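Local coordinates for protein cytochrome P450 (Rhodococcus erythropolis, PDB 3WEC) that probably hydroxylates the quinoline nitrogen of aurachin alkaloids as a heme-containing cytochrome P450 monooxygenase, the step that gives these compounds their antibiotic activity, at residues V15-D19 and P20-A24; K23-P26 and Y27-Y30; S71-F74 and D75-S79; R200-A203 and I204-I208; M265-T268 and F269-A273. All coordinates share one frame; numbering follows the deposited sequence.

Interaction 1. Residues V15-D19 and P20-A24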
# COMPACT_ATOMS: atom_id res chain seq x y z
N VAL A 15 19.07 12.34 12.06
CA VAL A 15 18.99 11.20 12.99
C VAL A 15 17.55 10.92 13.44
O VAL A 15 17.24 9.84 13.97
CB VAL A 15 19.92 11.42 14.23
CG1 VAL A 15 19.94 10.20 15.15
CG2 VAL A 15 21.34 11.75 13.79
N ASN A 16 16.65 11.87 13.21
CA ASN A 16 15.27 11.73 13.67
C ASN A 16 14.33 10.74 12.91
O ASN A 16 13.61 9.98 13.58
CB ASN A 16 14.62 13.10 13.87
CG ASN A 16 13.52 13.07 14.92
OD1 ASN A 16 12.44 12.50 14.70
ND2 ASN A 16 13.80 13.68 16.07
N PRO A 17 14.30 10.75 11.55
CA PRO A 17 13.78 9.54 10.87
C PRO A 17 14.74 8.33 11.03
O PRO A 17 15.80 8.34 10.41
CB PRO A 17 13.74 9.97 9.39
CG PRO A 17 13.56 11.44 9.43
CD PRO A 17 14.34 11.91 10.64
N PHE A 18 14.37 7.26 11.75
CA PHE A 18 13.00 6.90 12.10
C PHE A 18 12.90 5.85 13.24
O PHE A 18 13.87 5.13 13.53
CB PHE A 18 12.29 6.35 10.84
CG PHE A 18 12.16 4.86 10.80
CD1 PHE A 18 10.92 4.25 11.06
CD2 PHE A 18 13.26 4.05 10.51
CE1 PHE A 18 10.79 2.88 11.04
CE2 PHE A 18 13.14 2.67 10.50
CZ PHE A 18 11.90 2.09 10.76
N ASP A 19 11.73 5.82 13.88
CA ASP A 19 11.25 4.76 14.82
C ASP A 19 11.47 4.88 16.35
O ASP A 19 10.82 4.15 17.13
CB ASP A 19 11.45 3.31 14.28
CG ASP A 19 12.68 2.60 14.85
OD1 ASP A 19 13.08 1.60 14.23
OD2 ASP A 19 13.22 2.99 15.90
N PRO A 20 12.37 5.79 16.80
CA PRO A 20 12.36 6.13 18.23
C PRO A 20 11.00 6.67 18.68
O PRO A 20 10.93 7.64 19.45
CB PRO A 20 13.44 7.23 18.34
CG PRO A 20 13.84 7.59 16.94
CD PRO A 20 13.54 6.38 16.12
N THR A 21 9.94 6.00 18.23
CA THR A 21 8.56 6.51 18.21
C THR A 21 8.39 7.87 17.50
O THR A 21 7.55 8.72 17.85
CB THR A 21 7.83 6.41 19.56
OG1 THR A 21 8.45 5.40 20.37
CG2 THR A 21 6.40 6.01 19.30
N PHE A 22 9.23 8.05 16.48
CA PHE A 22 8.90 8.83 15.30
C PHE A 22 7.66 8.12 14.72
O PHE A 22 6.74 8.78 14.20
CB PHE A 22 10.11 8.74 14.37
CG PHE A 22 9.87 9.19 12.96
CD1 PHE A 22 9.57 8.26 11.96
CD2 PHE A 22 9.99 10.52 12.62
CE1 PHE A 22 9.37 8.68 10.65
CE2 PHE A 22 9.79 10.94 11.32
CZ PHE A 22 9.49 10.02 10.33
N LYS A 23 7.65 6.79 14.85
CA LYS A 23 6.54 5.89 14.48
C LYS A 23 5.17 6.46 14.83
O LYS A 23 4.35 6.67 13.93
CB LYS A 23 6.69 4.50 15.16
CG LYS A 23 6.74 3.29 14.22
CD LYS A 23 5.93 3.49 12.94
CE LYS A 23 6.36 2.55 11.83
NZ LYS A 23 6.15 3.21 10.49
N ALA A 24 4.95 6.70 16.13
CA ALA A 24 3.66 7.17 16.70
C ALA A 24 3.15 8.53 16.20
O ALA A 24 1.94 8.78 16.18
CB ALA A 24 3.72 7.19 18.22
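Phe22 turns back onto the chain just before it, and its ring meets Asn16, Pro17 and Phe18. Phe22 CB sits 3.4 Å from the backbone N of Asp19. With CG anti to the backbone N (chi1 166°), the ring is carried back over residues Asn16 to Phe18; CG itself lies beside the carbonyl oxygen of Asn16. One ring flank, Phe22 CD1, presses on CB of Phe18 at 3.5 Å and at the same time meets the edge of the Phe18 ring, near its plane. On the other flank, Phe22 CD2 is 3.8 Å from Asn16 OD1, whose amide plane is turned 66° from the ring. Farther out, Phe22 CE2 reaches CG of Pro17 at 4.2 Å. Pro17 also covers one face: its CA stands 4.2 Å from the centroid of the Phe22 ring, only 6° off the normal, a CH-pi contact almost exactly over the centre. This is the surface loop that leads into helix 27-36, consistent with helix A of the P450 fold, and Asn16 and Phe22 both touch Val29 of that helix. A cis peptide is modelled between Pro17 and Phe18. The turn at Asp19-Thr21 is tightly modelled, and its very short backbone contact is doubtful. Beyond the turn, Lys23 sends NZ away to the carbonyl oxygen of Leu399, while CZ, the tip of Phe22, heads for Tyr30.

Interaction 2. Residues K23-P26 and Y27-Y30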
# COMPACT_ATOMS: atom_id res chain seq x y z
N LYS A 23 7.65 6.79 14.85
CA LYS A 23 6.54 5.89 14.48
C LYS A 23 5.17 6.46 14.83
O LYS A 23 4.35 6.67 13.93
CB LYS A 23 6.69 4.50 15.16
CG LYS A 23 6.74 3.29 14.22
CD LYS A 23 5.93 3.49 12.94
CE LYS A 23 6.36 2.55 11.83
NZ LYS A 23 6.15 3.21 10.49
N ALA A 24 4.95 6.70 16.13
CA ALA A 24 3.66 7.17 16.70
C ALA A 24 3.15 8.53 16.20
O ALA A 24 1.94 8.78 16.18
CB ALA A 24 3.72 7.19 18.22
N ASP A 25 4.07 9.42 15.86
CA ASP A 25 3.73 10.71 15.26
C ASP A 25 4.94 11.22 14.51
O ASP A 25 5.93 11.60 15.12
CB ASP A 25 3.24 11.75 16.28
CG ASP A 25 2.67 13.00 15.61
OD1 ASP A 25 2.43 14.00 16.31
OD2 ASP A 25 2.47 12.98 14.36
N PRO A 26 4.87 11.18 13.17
CA PRO A 26 6.01 11.60 12.38
C PRO A 26 5.84 12.99 11.79
O PRO A 26 6.82 13.58 11.33
CB PRO A 26 6.08 10.53 11.26
CG PRO A 26 4.87 9.68 11.40
CD PRO A 26 3.96 10.33 12.39
N TYR A 27 4.62 13.52 11.80
CA TYR A 27 4.30 14.80 11.14
C TYR A 27 5.03 16.04 11.65
O TYR A 27 5.53 16.81 10.84
CB TYR A 27 2.78 15.00 11.09
CG TYR A 27 2.13 13.80 10.48
CD1 TYR A 27 2.16 13.60 9.09
CD2 TYR A 27 1.55 12.82 11.29
CE1 TYR A 27 1.60 12.47 8.53
CE2 TYR A 27 0.99 11.68 10.73
CZ TYR A 27 1.02 11.51 9.35
OH TYR A 27 0.44 10.37 8.81
N PRO A 28 5.12 16.23 12.98
CA PRO A 28 5.90 17.42 13.37
C PRO A 28 7.34 17.34 12.87
O PRO A 28 7.98 18.39 12.69
CB PRO A 28 5.85 17.41 14.91
CG PRO A 28 4.61 16.65 15.24
CD PRO A 28 4.42 15.62 14.13
N VAL A 29 7.85 16.12 12.66
CA VAL A 29 9.24 15.93 12.21
C VAL A 29 9.32 16.11 10.70
O VAL A 29 10.31 16.63 10.19
CB VAL A 29 9.80 14.55 12.63
CG1 VAL A 29 11.17 14.31 12.02
CG2 VAL A 29 9.83 14.42 14.16
N TYR A 30 8.26 15.67 10.02
CA TYR A 30 8.05 15.94 8.60
C TYR A 30 7.95 17.44 8.37
O TYR A 30 8.37 17.94 7.33
CB TYR A 30 6.74 15.30 8.11
CG TYR A 30 6.72 13.77 7.97
CD1 TYR A 30 5.52 13.07 8.01
CD2 TYR A 30 7.88 13.04 7.76
CE1 TYR A 30 5.48 11.70 7.87
CE2 TYR A 30 7.84 11.66 7.60
CZ TYR A 30 6.64 10.98 7.66
OH TYR A 30 6.61 9.59 7.53
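Pro26 and Tyr30 pack side by side at the start of helix 27-36, the probable helix A of the P450 fold; Asp25 and Pro26 lead into it and Tyr27 is its first residue. Asp25 supplies a capping bond: its OD2 accepts from the backbone N of Tyr27, weakly, at 3.4 Å. The tight part is around Pro26, which is buried. Its CB lies over the face of the Tyr30 ring and touches CE1 of Tyr30 at 3.6 Å, a CH-pi contact 26° off the ring normal. Pro26 CD rests 3.6 Å from Tyr27 CD2, so the proline touches both tyrosines. Both phenols are fixed at their far ends, Tyr27 OH by Glu297 and Tyr30 OH by His301, and Arg333 makes a cation-pi contact with Tyr27. The looser part is the exposed rim formed by Asp25 and Pro28. There the Asp25 carboxylate, set by a CG anti to the backbone N (chi1 -170°), crosses Pro28 at about a right angle, with OD2 3.3 Å from Pro28 CD. Asp25 OD2 also comes to the edge of the Tyr27 ring, 3.2 Å from Tyr27 CD2, the carboxylate plane turned 50° from the ring. Back inside, the carbonyl oxygen of Pro26 starts the helical bonding: Val29 N reaches it weakly, while Tyr30 N donates in the carbonyl plane, 2.9 Å from Pro26 O.

Interaction 3. Residues S71-F74 and D75-S79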
# COMPACT_ATOMS: atom_id res chain seq x y z
N SER A 71 19.84 -2.97 -7.72
CA SER A 71 20.47 -1.80 -7.09
C SER A 71 21.39 -2.21 -5.95
O SER A 71 21.31 -3.34 -5.47
CB SER A 71 19.41 -0.81 -6.59
OG SER A 71 18.85 -1.25 -5.36
N THR A 72 22.28 -1.31 -5.52
CA THR A 72 23.12 -1.55 -4.36
C THR A 72 22.38 -1.28 -3.05
O THR A 72 22.93 -1.51 -1.97
CB THR A 72 24.38 -0.65 -4.35
OG1 THR A 72 23.99 0.70 -4.61
CG2 THR A 72 25.42 -1.11 -5.38
N PHE A 73 21.14 -0.80 -3.13
CA PHE A 73 20.44 -0.33 -1.93
C PHE A 73 20.34 -1.34 -0.78
O PHE A 73 20.53 -0.97 0.39
CB PHE A 73 19.06 0.23 -2.25
CG PHE A 73 18.27 0.58 -1.03
CD1 PHE A 73 18.72 1.56 -0.16
CD2 PHE A 73 17.11 -0.11 -0.72
CE1 PHE A 73 18.02 1.87 0.99
CE2 PHE A 73 16.40 0.20 0.42
CZ PHE A 73 16.85 1.19 1.28
N PHE A 74 20.03 -2.59 -1.11
CA PHE A 74 19.86 -3.63 -0.09
C PHE A 74 21.19 -4.08 0.45
O PHE A 74 21.33 -4.33 1.66
CB PHE A 74 19.08 -4.82 -0.63
CG PHE A 74 17.71 -4.46 -1.11
CD1 PHE A 74 16.76 -3.97 -0.22
CD2 PHE A 74 17.36 -4.60 -2.45
CE1 PHE A 74 15.49 -3.62 -0.66
CE2 PHE A 74 16.09 -4.27 -2.89
CZ PHE A 74 15.16 -3.78 -2.00
N ASP A 75 22.17 -4.18 -0.43
CA ASP A 75 23.52 -4.43 0.01
C ASP A 75 23.85 -3.38 1.05
O ASP A 75 24.28 -3.72 2.15
CB ASP A 75 24.51 -4.41 -1.17
CG ASP A 75 24.32 -5.58 -2.14
OD1 ASP A 75 23.50 -6.48 -1.86
OD2 ASP A 75 24.97 -5.59 -3.20
N HIS A 76 23.58 -2.11 0.75
CA HIS A 76 23.95 -1.03 1.66
C HIS A 76 23.17 -1.08 2.95
O HIS A 76 23.73 -0.95 4.03
CB HIS A 76 23.86 0.35 1.01
CG HIS A 76 24.64 1.43 1.75
ND1 HIS A 76 24.06 2.51 2.31
CD2 HIS A 76 26.01 1.54 2.02
CE1 HIS A 76 24.99 3.27 2.90
NE2 HIS A 76 26.19 2.68 2.73
N LEU A 77 21.87 -1.33 2.83
CA LEU A 77 20.96 -1.32 3.99
C LEU A 77 21.35 -2.38 5.00
O LEU A 77 21.40 -2.14 6.19
CB LEU A 77 19.53 -1.58 3.52
CG LEU A 77 18.36 -0.87 4.18
CD1 LEU A 77 17.10 -1.67 3.91
CD2 LEU A 77 18.56 -0.64 5.66
N THR A 78 21.63 -3.56 4.46
CA THR A 78 21.96 -4.79 5.16
C THR A 78 23.28 -4.64 5.92
O THR A 78 23.38 -5.03 7.10
CB THR A 78 21.97 -5.94 4.11
OG1 THR A 78 20.61 -6.29 3.78
CG2 THR A 78 22.71 -7.15 4.56
N SER A 79 24.28 -4.05 5.25
CA SER A 79 25.57 -3.74 5.85
C SER A 79 25.42 -2.73 6.97
O SER A 79 26.13 -2.81 7.96
CB SER A 79 26.52 -3.15 4.80
OG SER A 79 27.61 -2.48 5.42
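Thr72, Phe73 and Phe74 offer their carbonyls in turn to the N-H groups of His76, Leu77 and Thr78, a first helical turn in which His76 N lies 2.9 Å from Thr72 O and nearly in line with that C=O, while the next two donors are tilted some 25° from the carbonyl planes. Phe74 O takes a second, weak bond from the hydroxyl of Thr78, OG1 lying 3.0 Å away. Ahead of the turn, Ser71 OG caps the helix by accepting from Phe73 N at 3.2 Å, and it is itself tied to Phe68 O. This short helix, 73-81, is consistent with helix B' of the P450 fold; the Phe73 side chain comes within about 5 Å of the bound aurachin intermediate. Phe73 and Leu77 run alongside each other and point the same way. CG of Phe73 stands anti to the backbone N (chi1 174°), which swings the ring along the helix until its CZ meets CG of Leu77 at 3.9 Å, with Leu77 CB over one ring face. Beyond the pair, Phe73 leans on Ala323 and Met325 of strand 323-326. Phe73 CD2 stands 3.8 Å above one face of the Phe74 ring, toward its rim, and Phe74 also touches Phe68 and Met85.

Interaction 4. Residues R200-A203 and I204-I208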
# COMPACT_ATOMS: atom_id res chain seq x y z
N ARG A 200 7.25 -17.50 6.23
CA ARG A 200 6.74 -16.47 5.31
C ARG A 200 7.25 -16.79 3.92
O ARG A 200 6.53 -16.64 2.92
CB ARG A 200 7.34 -15.16 5.74
CG ARG A 200 6.50 -13.91 5.58
CD ARG A 200 6.12 -13.40 6.94
NE ARG A 200 6.50 -12.01 7.10
CZ ARG A 200 6.21 -11.25 8.16
NH1 ARG A 200 5.51 -11.70 9.18
NH2 ARG A 200 6.67 -10.03 8.20
N SER A 201 8.52 -17.16 3.86
CA SER A 201 9.14 -17.77 2.68
C SER A 201 8.41 -18.99 2.15
O SER A 201 8.22 -19.12 0.95
CB SER A 201 10.59 -18.18 2.98
OG SER A 201 11.44 -17.18 2.47
N ALA A 202 8.03 -19.90 3.02
CA ALA A 202 7.25 -21.03 2.54
C ALA A 202 5.99 -20.48 1.86
O ALA A 202 5.56 -20.99 0.84
CB ALA A 202 6.91 -22.01 3.64
N ALA A 203 5.45 -19.38 2.35
CA ALA A 203 4.14 -18.98 1.88
C ALA A 203 4.25 -18.21 0.54
O ALA A 203 3.32 -18.22 -0.30
CB ALA A 203 3.45 -18.20 2.98
N ILE A 204 5.40 -17.58 0.32
CA ILE A 204 5.68 -17.06 -0.98
C ILE A 204 5.77 -18.22 -1.98
O ILE A 204 5.20 -18.12 -3.09
CB ILE A 204 6.95 -16.16 -1.02
CG1 ILE A 204 6.71 -14.86 -0.22
CG2 ILE A 204 7.40 -15.85 -2.47
CD1 ILE A 204 8.00 -14.17 0.18
N GLU A 205 6.45 -19.29 -1.59
CA GLU A 205 6.70 -20.42 -2.50
C GLU A 205 5.41 -21.20 -2.80
O GLU A 205 5.09 -21.43 -3.99
CB GLU A 205 7.80 -21.36 -1.95
CG GLU A 205 9.16 -20.68 -1.73
CD GLU A 205 10.28 -21.65 -1.34
OE1 GLU A 205 11.20 -21.84 -2.18
OE2 GLU A 205 10.25 -22.23 -0.21
N GLU A 206 4.69 -21.57 -1.74
CA GLU A 206 3.42 -22.31 -1.85
C GLU A 206 2.30 -21.58 -2.60
O GLU A 206 1.46 -22.24 -3.20
CB GLU A 206 2.93 -22.78 -0.47
CG GLU A 206 3.98 -23.55 0.32
CD GLU A 206 3.55 -23.98 1.72
OE1 GLU A 206 2.42 -23.67 2.15
OE2 GLU A 206 4.34 -24.65 2.41
N SER A 207 2.28 -20.24 -2.58
CA SER A 207 1.20 -19.49 -3.20
C SER A 207 1.55 -19.21 -4.68
O SER A 207 0.67 -19.11 -5.55
CB SER A 207 0.90 -18.17 -2.44
OG SER A 207 2.03 -17.32 -2.46
N ILE A 208 2.84 -19.11 -4.95
CA ILE A 208 3.31 -19.13 -6.31
C ILE A 208 3.08 -20.52 -6.96
O ILE A 208 2.65 -20.58 -8.13
CB ILE A 208 4.78 -18.65 -6.41
CG1 ILE A 208 4.82 -17.12 -6.31
CG2 ILE A 208 5.42 -19.13 -7.73
CD1 ILE A 208 6.22 -16.58 -6.13
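Ser207 grips the flat peptide carbonyl of Ala203 from two directions. In the carbonyl plane comes the hydroxyl, with Ser207 OG 2.7 Å from Ala203 O; above that plane, 43° out of it, comes the backbone donor, Ser207 N at 3.2 Å from the same oxygen, Ala203 O. The hydroxyl gets there because OG sits between the backbone N and the carbonyl carbon (chi1 62°), folded back against the preceding turn. The CG methylenes of Glu205 and Glu206 lie against carbonyl oxygens of that turn, with the carboxylates farther off. Glu206 runs out extended beyond CG: its CG is 3.1 Å from Ala202 O, and its OE2 ends 3.9 Å from CB of Ala202, while OE1 makes a weak hydrogen bond to Trp178 NE1. Glu205 goes past Ser201 instead, with its CG 3.2 Å from Ser201 O. The straightest of the backbone bonds here runs from Glu206 N to Ala202 O, at 177° and 2.8 Å. Ile204 lays CG1 3.6 Å from the carbonyl oxygen of Arg200. All of this belongs to about two and a half turns of helix 194-216, whose position suggests helix G of the P450 fold. Ala203, Ile204 and Ser207 face helix 172-182 through Leu181, Val182 and Trp178, and Ile204, Ser207 and Ile208 meet Leu248 of the long helix 240-271.

Interaction 5. Residues M265-T268 and F269-A273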
# COMPACT_ATOMS: atom_id res chain seq x y z
N MET A 265 -8.32 5.29 9.13
CA MET A 265 -9.60 5.99 8.92
C MET A 265 -10.35 6.09 10.23
O MET A 265 -10.81 7.16 10.63
CB MET A 265 -10.48 5.26 7.89
CG MET A 265 -11.77 6.00 7.60
SD MET A 265 -12.79 5.10 6.43
CE MET A 265 -12.06 5.59 4.89
N LEU A 266 -10.43 4.94 10.89
CA LEU A 266 -11.02 4.80 12.22
C LEU A 266 -10.41 5.77 13.28
O LEU A 266 -11.13 6.58 13.88
CB LEU A 266 -10.90 3.33 12.65
CG LEU A 266 -12.08 2.37 12.47
CD1 LEU A 266 -13.34 2.97 11.80
CD2 LEU A 266 -11.71 1.06 11.84
N ILE A 267 -9.09 5.70 13.46
CA ILE A 267 -8.34 6.59 14.34
C ILE A 267 -8.66 8.05 14.02
O ILE A 267 -8.83 8.84 14.91
CB ILE A 267 -6.81 6.36 14.19
CG1 ILE A 267 -6.45 4.89 14.50
CG2 ILE A 267 -6.00 7.34 15.04
CD1 ILE A 267 -5.08 4.44 14.03
N THR A 268 -8.70 8.40 12.73
CA THR A 268 -8.93 9.80 12.31
C THR A 268 -10.36 10.32 12.57
O THR A 268 -10.55 11.44 13.04
CB THR A 268 -8.52 9.96 10.82
OG1 THR A 268 -7.23 9.42 10.63
CG2 THR A 268 -8.50 11.42 10.39
N PHE A 269 -11.39 9.53 12.29
CA PHE A 269 -12.74 9.96 12.68
C PHE A 269 -13.00 9.94 14.20
O PHE A 269 -13.92 10.61 14.68
CB PHE A 269 -13.82 9.20 11.90
CG PHE A 269 -13.91 9.60 10.45
CD1 PHE A 269 -14.12 10.92 10.08
CD2 PHE A 269 -13.79 8.65 9.45
CE1 PHE A 269 -14.21 11.29 8.75
CE2 PHE A 269 -13.88 9.02 8.11
CZ PHE A 269 -14.09 10.34 7.76
N SER A 270 -12.20 9.19 14.95
CA SER A 270 -12.25 9.19 16.42
C SER A 270 -11.69 10.52 16.91
O SER A 270 -12.26 11.18 17.80
CB SER A 270 -11.41 8.04 16.99
OG SER A 270 -11.55 7.93 18.40
N ARG A 271 -10.58 10.92 16.31
CA ARG A 271 -9.95 12.17 16.68
C ARG A 271 -10.68 13.42 16.18
O ARG A 271 -10.50 14.49 16.74
CB ARG A 271 -8.50 12.15 16.20
CG ARG A 271 -7.60 11.33 17.12
CD ARG A 271 -6.31 11.02 16.40
NE ARG A 271 -5.40 10.24 17.22
CZ ARG A 271 -4.23 9.77 16.79
NH1 ARG A 271 -3.83 10.01 15.54
NH2 ARG A 271 -3.46 9.06 17.59
N HIS A 272 -11.50 13.30 15.13
CA HIS A 272 -12.22 14.47 14.55
C HIS A 272 -13.68 14.18 14.32
O HIS A 272 -14.12 14.03 13.16
CB HIS A 272 -11.53 14.96 13.26
CG HIS A 272 -10.01 15.15 13.38
ND1 HIS A 272 -9.44 16.25 13.95
CD2 HIS A 272 -8.95 14.32 12.99
CE1 HIS A 272 -8.10 16.12 13.92
NE2 HIS A 272 -7.80 14.95 13.33
N ALA A 273 -14.46 14.13 15.40
CA ALA A 273 -15.83 13.59 15.34
C ALA A 273 -16.75 14.42 14.47
O ALA A 273 -17.75 13.94 13.93
CB ALA A 273 -16.42 13.44 16.74
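Ile267 puts its CG2 methyl over the centre of the Arg271 guanidinium, 3.4 Å above the plane, with NH1 of Arg271 at 3.5 Å. The methyl stands anti to the backbone N of Ile267, and the arginine, extended from CG to NE, lies alongside it. A second pair, Met265 and Phe269, also points the same way: Met265 CG touches Phe269 CE2 at 3.7 Å, and only beyond that does the methionine bend, at chi3. Third comes Thr268, whose CG2 is 3.9 Å from CD2 of His272; Thr268 O lies at that ring's edge, near its plane, 3.3 Å from His272 CD2. These contacts close helix 240-271, probably the long helix that runs across the heme in the P450 fold. Phe269 N, Ser270 N and Arg271 N donate to the carbonyl oxygens of Met265, Leu266 and Ile267, but the next bond, His272 N to Thr268 O, is weak (129°). His272 leaves helical geometry and takes the N-cap position of helix 273-281. Outside, Glu389 holds Arg271 NE by a salt bridge, Thr268 OG1 is bonded to Asn264 O, and Ser270 OG accepts from Val387 N. Phe342 meets the Phe269 ring edge-to-face, and Phe374 and Leu375 of helix 364-381 pack on Met265.

Interactions 1 and 2 are one continuous piece, sharing Lys23 and Ala24 with centres about 7 Å apart; Phe22 CZ meets Tyr30 CE2 at 3.6 Å, and Asn16 OD1 meets Val29 CG2 at 3.3 Å, so the loop folds onto the helix it starts. Interaction 5 comes within about 6 Å of both, nearest atoms, without touching. Interactions 3 and 4 do not touch each other, their centres about 24 Å apart, and both lie far from interaction 5, about 38 and 36 Å between centres, on the opposite side of the chain's centre. Of the five, interaction 3 lies closest to the bound intermediate; in interaction 1 the Phe18 side chain stays about 8 Å from it.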